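Local coordinates for inactive glucansucrase (Lactobacillus reuteri, PDB 5JBD), which is an inactive member of the glucansucrases in glycosyl hydrolase family 70, built around a TIM-type barrel and carrying a bound calcium ion, at residues V292-G297 with N332-P337; D302-K307 with N314-Y319; S325-M330 with Q338-S343. All coordinates share one frame; numbering follows the deposited sequence.

Contact 1: V292-G297 with N332-P337; sequences VLDQMG and NEKGNP
Asp294 and Lys334 form the polar half of this contact, a salt bridge between helix 291-304 and the turn that follows helix 326-333. Lys334 NZ sits 2.7 Å from Asp294 OD1 and engages its syn lone pair, the one on the side of OD2. A second, weak bond joins Lys334 NZ to Asp294 OD2 at 3.1 Å, so the nitrogen is held chiefly by OD1 and only weakly by OD2. Beyond CB the lysine chain runs extended to CE (chi2 and chi3 near 180°) and bends at chi4 (-66°), bringing NZ to the carboxylate, with the two side chains crossing at about a right angle. One helical turn on from Asp294, Gly297 CA lies 4.3 Å from Pro337 CB. Without a side chain on Gly297, the proline ring can approach the helix backbone closely, and Gly297 CA and Pro337 CA are 5.3 Å apart. Both helices pack on the outside of the TIM barrel; helix 291-304 comes before strand 319-320, with the short helix 310-315 between, and helix 326-333 precedes strand 340-341. In the second shell, Gln226 serves both ions, its NE2 bonding Asp294 OD2 and its OE1 bonding Lys334 NZ, which should fix their rotation. The turn that carries Lys334 is a Schellman motif, with two bonds back into the last helical turn, one of them Gly335 N to Asn332 O at 3.1 Å, and Gly335 at positive phi (74°), which suits glycine. Asn336 ND2 then ties the turn to the helix, donating to Asn332 OD1 at 2.9 Å from above the carbonyl plane.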
loop_
_atom_site.group_PDB
_atom_site.type_symbol
_atom_site.label_atom_id
_atom_site.label_comp_id
_atom_site.label_asym_id
_atom_site.label_seq_id
_atom_site.Cartn_x
_atom_site.Cartn_y
_atom_site.Cartn_z
ATOM N N VAL A 292 13.043 -10.049 -7.340
ATOM C CA VAL A 292 12.431 -9.049 -8.223
ATOM C C VAL A 292 13.144 -7.698 -8.151
ATOM O O VAL A 292 13.111 -6.932 -9.108
ATOM C CB VAL A 292 10.910 -8.883 -8.009
ATOM C CG1 VAL A 292 10.195 -10.223 -8.139
ATOM C CG2 VAL A 292 10.588 -8.200 -6.681
ATOM N N LEU A 293 13.827 -7.427 -7.041
ATOM C CA LEU A 293 14.663 -6.226 -6.937
ATOM C C LEU A 293 15.941 -6.378 -7.767
ATOM O O LEU A 293 16.338 -5.443 -8.448
ATOM C CB LEU A 293 14.976 -5.905 -5.476
ATOM C CG LEU A 293 13.787 -5.826 -4.509
ATOM C CD1 LEU A 293 14.286 -5.659 -3.084
ATOM C CD2 LEU A 293 12.856 -4.684 -4.880
ATOM N N ASP A 294 16.563 -7.555 -7.733
ATOM C CA ASP A 294 17.697 -7.864 -8.617
ATOM C C ASP A 294 17.305 -7.700 -10.087
ATOM O O ASP A 294 18.015 -7.086 -10.871
ATOM C CB ASP A 294 18.184 -9.306 -8.411
ATOM C CG ASP A 294 18.910 -9.520 -7.093
ATOM O OD1 ASP A 294 19.457 -8.559 -6.506
ATOM O OD2 ASP A 294 18.966 -10.680 -6.642
ATOM N N GLN A 295 16.153 -8.268 -10.436
ATOM C CA GLN A 295 15.685 -8.320 -11.837
ATOM C C GLN A 295 15.303 -6.953 -12.373
ATOM O O GLN A 295 15.625 -6.628 -13.518
ATOM C CB GLN A 295 14.533 -9.324 -11.953
ATOM C CG GLN A 295 15.059 -10.746 -11.769
ATOM C CD GLN A 295 14.040 -11.760 -11.297
ATOM O OE1 GLN A 295 12.904 -11.425 -10.929
ATOM N NE2 GLN A 295 14.471 -13.021 -11.261
ATOM N N MET A 296 14.667 -6.144 -11.532
ATOM C CA MET A 296 14.378 -4.753 -11.889
ATOM C C MET A 296 15.671 -3.995 -12.197
ATOM O O MET A 296 15.758 -3.308 -13.205
ATOM C CB MET A 296 13.614 -4.049 -10.770
ATOM C CG MET A 296 13.287 -2.586 -11.048
ATOM S SD MET A 296 12.519 -1.728 -9.676
ATOM C CE MET A 296 10.830 -2.295 -9.889
ATOM N N GLY A 297 16.661 -4.106 -11.315
ATOM C CA GLY A 297 17.958 -3.473 -11.547
ATOM C C GLY A 297 18.629 -3.960 -12.820
ATOM O O GLY A 297 19.189 -3.166 -13.582
ATOM N N ASN A 332 23.650 -2.672 -0.191
ATOM C CA ASN A 332 25.106 -2.471 -0.314
ATOM C C ASN A 332 25.820 -3.676 -0.936
ATOM O O ASN A 332 26.628 -3.516 -1.850
ATOM C CB ASN A 332 25.733 -2.117 1.043
ATOM C CG ASN A 332 25.363 -0.727 1.517
ATOM O OD1 ASN A 332 25.179 0.196 0.722
ATOM N ND2 ASN A 332 25.301 -0.558 2.824
ATOM N N GLU A 333 25.475 -4.876 -0.477
ATOM C CA GLU A 333 26.012 -6.122 -1.050
ATOM C C GLU A 333 25.690 -6.278 -2.547
ATOM O O GLU A 333 26.467 -6.862 -3.286
ATOM C CB GLU A 333 25.477 -7.351 -0.287
ATOM C CG GLU A 333 26.033 -7.496 1.128
ATOM C CD GLU A 333 25.378 -8.615 1.938
ATOM O OE1 GLU A 333 24.418 -9.266 1.456
ATOM O OE2 GLU A 333 25.821 -8.846 3.075
ATOM N N LYS A 334 24.538 -5.754 -2.968
ATOM C CA LYS A 334 24.092 -5.814 -4.345
ATOM C C LYS A 334 24.590 -4.655 -5.212
ATOM O O LYS A 334 24.233 -4.565 -6.379
ATOM C CB LYS A 334 22.551 -5.868 -4.382
ATOM C CG LYS A 334 21.982 -7.133 -3.774
ATOM C CD LYS A 334 20.457 -7.068 -3.677
ATOM C CE LYS A 334 19.879 -8.355 -3.121
ATOM N NZ LYS A 334 20.070 -9.537 -4.016
ATOM N N GLY A 335 25.407 -3.768 -4.655
ATOM C CA GLY A 335 25.840 -2.600 -5.408
ATOM C C GLY A 335 24.779 -1.527 -5.584
ATOM O O GLY A 335 24.900 -0.692 -6.483
ATOM N N ASN A 336 23.768 -1.535 -4.717
ATOM C CA ASN A 336 22.788 -0.457 -4.593
ATOM C C ASN A 336 21.992 -0.183 -5.881
ATOM O O ASN A 336 22.048 0.908 -6.433
ATOM C CB ASN A 336 23.474 0.814 -4.070
ATOM C CG ASN A 336 24.250 0.564 -2.792
ATOM O OD1 ASN A 336 25.472 0.461 -2.820
ATOM N ND2 ASN A 336 23.539 0.393 -1.676
ATOM N N PRO A 337 21.245 -1.186 -6.368
ATOM C CA PRO A 337 20.387 -0.991 -7.540
ATOM C C PRO A 337 19.188 -0.039 -7.308
ATOM O O PRO A 337 18.675 0.553 -8.271
ATOM C CB PRO A 337 19.923 -2.403 -7.862
ATOM C CG PRO A 337 19.940 -3.103 -6.553
ATOM C CD PRO A 337 21.138 -2.551 -5.832
#

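Contact 2: D302-K307 with N314-Y319; sequences DMYHTK and NDHLSY
Tyr304 and His316 lie flat against one another in a face-to-face stack, with ring centroids 3.7 Å apart and planes only 11° from parallel. The imidazole covers the phenol ring well: His316 CE1 stands over its middle, 3.3 Å above the plane, while His316 NE2 comes down on the root of the ring, 3.4 Å from Tyr304 CG. In return, Tyr304 CD2 sits over the centre of the imidazole. Two flat, polarisable rings suit this partly exposed position, since they bury their faces on each other and still keep polar atoms at their rims. Each residue has CG anti to its own carbonyl carbon (chi1 -53° in Tyr304, -63° in His316), which sends the two rings out to meet between the backbones. Aliphatic packing completes the sandwich on the tyrosine side. The opposite face of that ring is covered by Met303 CB, 3.8 Å above the plane of the Tyr304 ring and also over its centre, and Leu263 of helix 249-263 touches Tyr304 as well.

The imidazole finds its polar partner outside the two segments. His316 ND1 bonds the backbone oxygen of Asp278, which fixes the rotation of the ring and indicates that ND1 carries a proton. Tyr304 closes helix 291-304, with His305 leaving it at positive phi, whereas His316 follows the short helix 310-315 and precedes strand 319-320, so the stack clasps the returning helix-to-strand connection of a barrel beta-alpha-beta unit.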
loop_
_atom_site.group_PDB
_atom_site.type_symbol
_atom_site.label_atom_id
_atom_site.label_comp_id
_atom_site.label_asym_id
_atom_site.label_seq_id
_atom_site.Cartn_x
_atom_site.Cartn_y
_atom_site.Cartn_z
ATOM N N ASP A 302 20.314 -3.029 -18.324
ATOM C CA ASP A 302 20.287 -3.443 -19.742
ATOM C C ASP A 302 19.789 -2.333 -20.664
ATOM O O ASP A 302 20.373 -2.085 -21.722
ATOM C CB ASP A 302 19.401 -4.681 -19.913
ATOM C CG ASP A 302 20.065 -5.945 -19.427
ATOM O OD1 ASP A 302 21.263 -5.898 -19.046
ATOM O OD2 ASP A 302 19.371 -6.989 -19.420
ATOM N N MET A 303 18.708 -1.677 -20.246
ATOM C CA MET A 303 18.055 -0.657 -21.061
ATOM C C MET A 303 18.840 0.655 -21.094
ATOM O O MET A 303 18.945 1.286 -22.147
ATOM C CB MET A 303 16.630 -0.387 -20.544
ATOM C CG MET A 303 15.621 -1.517 -20.774
ATOM S SD MET A 303 14.039 -1.215 -19.921
ATOM C CE MET A 303 13.419 0.126 -20.939
ATOM N N TYR A 304 19.373 1.068 -19.943
ATOM C CA TYR A 304 19.937 2.406 -19.775
ATOM C C TYR A 304 21.410 2.500 -19.314
ATOM O O TYR A 304 21.920 3.609 -19.181
ATOM C CB TYR A 304 19.057 3.176 -18.773
ATOM C CG TYR A 304 17.562 3.193 -19.104
ATOM C CD1 TYR A 304 17.094 3.750 -20.298
ATOM C CD2 TYR A 304 16.608 2.696 -18.197
ATOM C CE1 TYR A 304 15.723 3.781 -20.588
ATOM C CE2 TYR A 304 15.243 2.723 -18.482
ATOM C CZ TYR A 304 14.804 3.269 -19.671
ATOM O OH TYR A 304 13.440 3.313 -19.938
ATOM N N HIS A 305 22.064 1.379 -19.011
ATOM C CA HIS A 305 23.484 1.359 -18.644
ATOM C C HIS A 305 23.773 2.230 -17.407
ATOM O O HIS A 305 24.514 3.220 -17.442
ATOM C CB HIS A 305 24.333 1.737 -19.841
ATOM C CG HIS A 305 23.965 0.993 -21.073
ATOM N ND1 HIS A 305 24.222 -0.351 -21.228
ATOM C CD2 HIS A 305 23.323 1.392 -22.195
ATOM C CE1 HIS A 305 23.786 -0.741 -22.413
ATOM N NE2 HIS A 305 23.235 0.297 -23.018
ATOM N N THR A 306 23.153 1.807 -16.321
ATOM C CA THR A 306 23.140 2.534 -15.063
ATOM C C THR A 306 24.338 2.173 -14.177
ATOM O O THR A 306 24.902 3.043 -13.532
ATOM C CB THR A 306 21.854 2.227 -14.284
ATOM O OG1 THR A 306 21.679 0.813 -14.211
ATOM C CG2 THR A 306 20.653 2.836 -14.979
ATOM N N LYS A 307 24.690 0.891 -14.135
ATOM C CA LYS A 307 25.772 0.422 -13.290
ATOM C C LYS A 307 27.104 1.002 -13.787
ATOM O O LYS A 307 27.418 0.912 -14.979
ATOM C CB LYS A 307 25.795 -1.106 -13.276
ATOM C CG LYS A 307 26.677 -1.709 -12.192
ATOM C CD LYS A 307 26.471 -3.219 -12.101
ATOM C CE LYS A 307 27.325 -3.839 -11.008
ATOM N NZ LYS A 307 27.098 -5.295 -10.877
ATOM N N ASN A 314 21.352 7.962 -11.988
ATOM C CA ASN A 314 20.606 9.064 -11.344
ATOM C C ASN A 314 19.418 9.594 -12.197
ATOM O O ASN A 314 18.381 9.960 -11.647
ATOM C CB ASN A 314 21.554 10.199 -10.940
ATOM C CG ASN A 314 22.560 9.789 -9.850
ATOM O OD1 ASN A 314 22.590 8.640 -9.409
ATOM N ND2 ASN A 314 23.403 10.735 -9.427
ATOM N N ASP A 315 19.567 9.594 -13.522
ATOM C CA ASP A 315 18.445 9.900 -14.434
ATOM C C ASP A 315 17.298 8.886 -14.313
ATOM O O ASP A 315 16.156 9.199 -14.684
ATOM C CB ASP A 315 18.911 9.961 -15.890
ATOM C CG ASP A 315 19.649 11.256 -16.242
ATOM O OD1 ASP A 315 19.612 12.233 -15.476
ATOM O OD2 ASP A 315 20.295 11.292 -17.309
ATOM N N HIS A 316 17.593 7.683 -13.806
ATOM C CA HIS A 316 16.576 6.643 -13.605
ATOM C C HIS A 316 16.443 6.285 -12.125
ATOM O O HIS A 316 16.343 5.117 -11.747
ATOM C CB HIS A 316 16.911 5.438 -14.502
ATOM C CG HIS A 316 16.867 5.773 -15.961
ATOM N ND1 HIS A 316 15.680 5.856 -16.664
ATOM C CD2 HIS A 316 17.849 6.102 -16.838
ATOM C CE1 HIS A 316 15.935 6.208 -17.912
ATOM N NE2 HIS A 316 17.240 6.360 -18.046
ATOM N N LEU A 317 16.404 7.328 -11.287
ATOM C CA LEU A 317 16.352 7.165 -9.840
ATOM C C LEU A 317 15.253 6.211 -9.456
ATOM O O LEU A 317 14.112 6.396 -9.873
ATOM C CB LEU A 317 16.105 8.519 -9.157
ATOM C CG LEU A 317 16.360 8.572 -7.647
ATOM C CD1 LEU A 317 17.835 8.332 -7.319
ATOM C CD2 LEU A 317 15.876 9.907 -7.076
ATOM N N SER A 318 15.600 5.184 -8.685
ATOM C CA SER A 318 14.629 4.256 -8.133
ATOM C C SER A 318 14.892 4.050 -6.640
ATOM O O SER A 318 16.043 4.081 -6.191
ATOM C CB SER A 318 14.652 2.925 -8.910
ATOM O OG SER A 318 14.281 3.132 -10.281
ATOM N N TYR A 319 13.823 3.830 -5.879
ATOM C CA TYR A 319 13.894 3.836 -4.417
ATOM C C TYR A 319 12.859 2.907 -3.805
ATOM O O TYR A 319 11.681 2.903 -4.241
ATOM C CB TYR A 319 13.767 5.270 -3.856
ATOM C CG TYR A 319 12.815 6.230 -4.574
ATOM C CD1 TYR A 319 13.230 6.943 -5.705
ATOM C CD2 TYR A 319 11.539 6.500 -4.069
ATOM C CE1 TYR A 319 12.380 7.836 -6.361
ATOM C CE2 TYR A 319 10.686 7.394 -4.715
ATOM C CZ TYR A 319 11.116 8.068 -5.861
ATOM O OH TYR A 319 10.284 8.976 -6.503
#

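Contact 3: S325-M330 with Q338-S343; sequences SGAAQM and QLYMDS
Tyr340 presses its ring against the start of helix 326-333, and the principal interaction is a CH-pi contact with Ala328. The methyl carbon, Ala328 CB, lies 3.9 Å from the centroid of the Tyr340 ring and just 7° off its normal, thus almost squarely over one face. Backbone joins in on this side: Ala328 N is 3.5 Å from Tyr340 CD1, an approach possible because alanine holds the ring no farther off than one methyl group.

Apolar edge packing comes next. Ala327 CB touches the rim near the ring plane, 3.8 Å from Tyr340 CD1, so successive alanines meet the ring at an edge and over a face. Alanine's single methyl lets the helix come close to the bulky ring that rises from strand 340-341. In the TIM barrel this strand directly follows helix 326-333 and pairs through Tyr340 with Pro384 and Trp386. CG of the tyrosine is anti to the backbone N (chi1 163°), throwing the ring outward from the strand onto the helix.

At the phenol end, van der Waals contact prevails. Tyr340 OH lies 3.2 Å from Ser325 CA and 3.6 Å from Ser325 CB, the serine CA standing oblique to the ring. The first turn here is held by Ala328 N bonding Ser325 O at 3.1 Å. Leu331, one turn on from Ala327 and Ala328, also touches Tyr340.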
loop_
_atom_site.group_PDB
_atom_site.type_symbol
_atom_site.label_atom_id
_atom_site.label_comp_id
_atom_site.label_asym_id
_atom_site.label_seq_id
_atom_site.Cartn_x
_atom_site.Cartn_y
_atom_site.Cartn_z
ATOM N N SER A 325 15.683 -1.995 8.618
ATOM C CA SER A 325 17.039 -1.505 8.438
ATOM C C SER A 325 18.000 -2.500 7.808
ATOM O O SER A 325 19.000 -2.080 7.212
ATOM C CB SER A 325 17.616 -0.969 9.759
ATOM O OG SER A 325 17.715 -1.976 10.747
ATOM N N GLY A 326 17.711 -3.799 7.918
ATOM C CA GLY A 326 18.490 -4.827 7.208
ATOM C C GLY A 326 18.568 -4.700 5.690
ATOM O O GLY A 326 19.499 -5.228 5.070
ATOM N N ALA A 327 17.620 -3.981 5.089
ATOM C CA ALA A 327 17.661 -3.689 3.669
ATOM C C ALA A 327 18.876 -2.874 3.243
ATOM O O ALA A 327 19.287 -2.970 2.090
ATOM C CB ALA A 327 16.379 -2.982 3.228
ATOM N N ALA A 328 19.441 -2.058 4.144
ATOM C CA ALA A 328 20.643 -1.291 3.814
ATOM C C ALA A 328 21.806 -2.225 3.468
ATOM O O ALA A 328 22.416 -2.083 2.403
ATOM C CB ALA A 328 21.021 -0.336 4.948
ATOM N N GLN A 329 22.081 -3.172 4.355
ATOM C CA GLN A 329 23.121 -4.182 4.139
ATOM C C GLN A 329 22.891 -4.948 2.818
ATOM O O GLN A 329 23.811 -5.082 1.998
ATOM C CB GLN A 329 23.152 -5.138 5.346
ATOM C CG GLN A 329 24.177 -6.250 5.293
ATOM C CD GLN A 329 25.500 -5.799 5.842
ATOM O OE1 GLN A 329 26.458 -5.665 5.104
ATOM N NE2 GLN A 329 25.553 -5.538 7.154
ATOM N N MET A 330 21.665 -5.425 2.616
ATOM C CA MET A 330 21.279 -6.126 1.386
ATOM C C MET A 330 21.621 -5.320 0.145
ATOM O O MET A 330 22.276 -5.833 -0.769
ATOM C CB MET A 330 19.774 -6.418 1.356
ATOM C CG MET A 330 19.336 -7.164 0.102
ATOM S SD MET A 330 17.558 -7.217 -0.128
ATOM C CE MET A 330 17.083 -5.525 -0.426
ATOM N N GLN A 338 18.764 0.102 -6.055
ATOM C CA GLN A 338 17.765 1.110 -5.630
ATOM C C GLN A 338 18.215 1.767 -4.332
ATOM O O GLN A 338 19.060 1.221 -3.630
ATOM C CB GLN A 338 16.414 0.441 -5.386
ATOM C CG GLN A 338 15.839 -0.279 -6.606
ATOM C CD GLN A 338 16.180 -1.753 -6.675
ATOM O OE1 GLN A 338 16.319 -2.436 -5.643
ATOM N NE2 GLN A 338 16.260 -2.276 -7.907
ATOM N N LEU A 339 17.630 2.916 -4.003
ATOM C CA LEU A 339 17.869 3.565 -2.713
ATOM C C LEU A 339 17.176 2.839 -1.559
ATOM O O LEU A 339 16.051 2.350 -1.700
ATOM C CB LEU A 339 17.387 5.009 -2.716
ATOM C CG LEU A 339 17.905 5.927 -3.821
ATOM C CD1 LEU A 339 17.433 7.352 -3.562
ATOM C CD2 LEU A 339 19.419 5.855 -3.915
ATOM N N TYR A 340 17.871 2.787 -0.432
ATOM C CA TYR A 340 17.347 2.288 0.847
ATOM C C TYR A 340 16.481 3.372 1.521
ATOM O O TYR A 340 16.881 4.537 1.557
ATOM C CB TYR A 340 18.534 1.886 1.785
ATOM C CG TYR A 340 18.121 1.757 3.223
ATOM C CD1 TYR A 340 17.360 0.679 3.640
ATOM C CD2 TYR A 340 18.467 2.727 4.176
ATOM C CE1 TYR A 340 16.920 0.572 4.952
ATOM C CE2 TYR A 340 18.051 2.615 5.498
ATOM C CZ TYR A 340 17.261 1.542 5.876
ATOM O OH TYR A 340 16.805 1.424 7.175
ATOM N N MET A 341 15.326 3.009 2.090
ATOM C CA MET A 341 14.491 3.995 2.826
ATOM C C MET A 341 14.937 4.113 4.283
ATOM O O MET A 341 14.811 3.164 5.061
ATOM C CB MET A 341 12.996 3.630 2.772
ATOM C CG MET A 341 12.081 4.745 3.262
ATOM S SD MET A 341 10.331 4.525 2.865
ATOM C CE MET A 341 9.688 3.890 4.411
ATOM N N ASP A 342 15.458 5.281 4.654
ATOM C CA ASP A 342 15.974 5.517 6.013
ATOM C C ASP A 342 14.834 5.836 6.992
ATOM O O ASP A 342 14.667 6.978 7.439
ATOM C CB ASP A 342 17.044 6.630 5.986
ATOM C CG ASP A 342 17.752 6.820 7.319
ATOM O OD1 ASP A 342 17.708 5.938 8.218
ATOM O OD2 ASP A 342 18.396 7.863 7.465
ATOM N N SER A 343 14.062 4.805 7.332
ATOM C CA SER A 343 12.944 4.967 8.254
ATOM C C SER A 343 13.405 5.380 9.652
ATOM O O SER A 343 12.667 6.060 10.373
ATOM C CB SER A 343 12.080 3.692 8.310
ATOM O OG SER A 343 12.747 2.599 8.897
#

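Contacts 1 and 2 lie at the surface and both use helix 291-304, one near its start and the other at its end; contact 3 is largely buried. Their chemistry follows: an ion pair beside a glycine-proline contact, then a tyrosine-histidine stack, then alanine methyls against a tyrosine ring. Helix 326-333 is shared by contacts 1 and 3, which interleave along the chain and meet where Gln338 NE2 bonds Leu293 O, 3.2 Å away. Contact 2 is nested inside the loop closed by contact 1 and joins contact 3 through backbone, Leu339 N lying 2.9 Å from Ser318 O, where strands 319-320 and 340-341 come together to close the barrel.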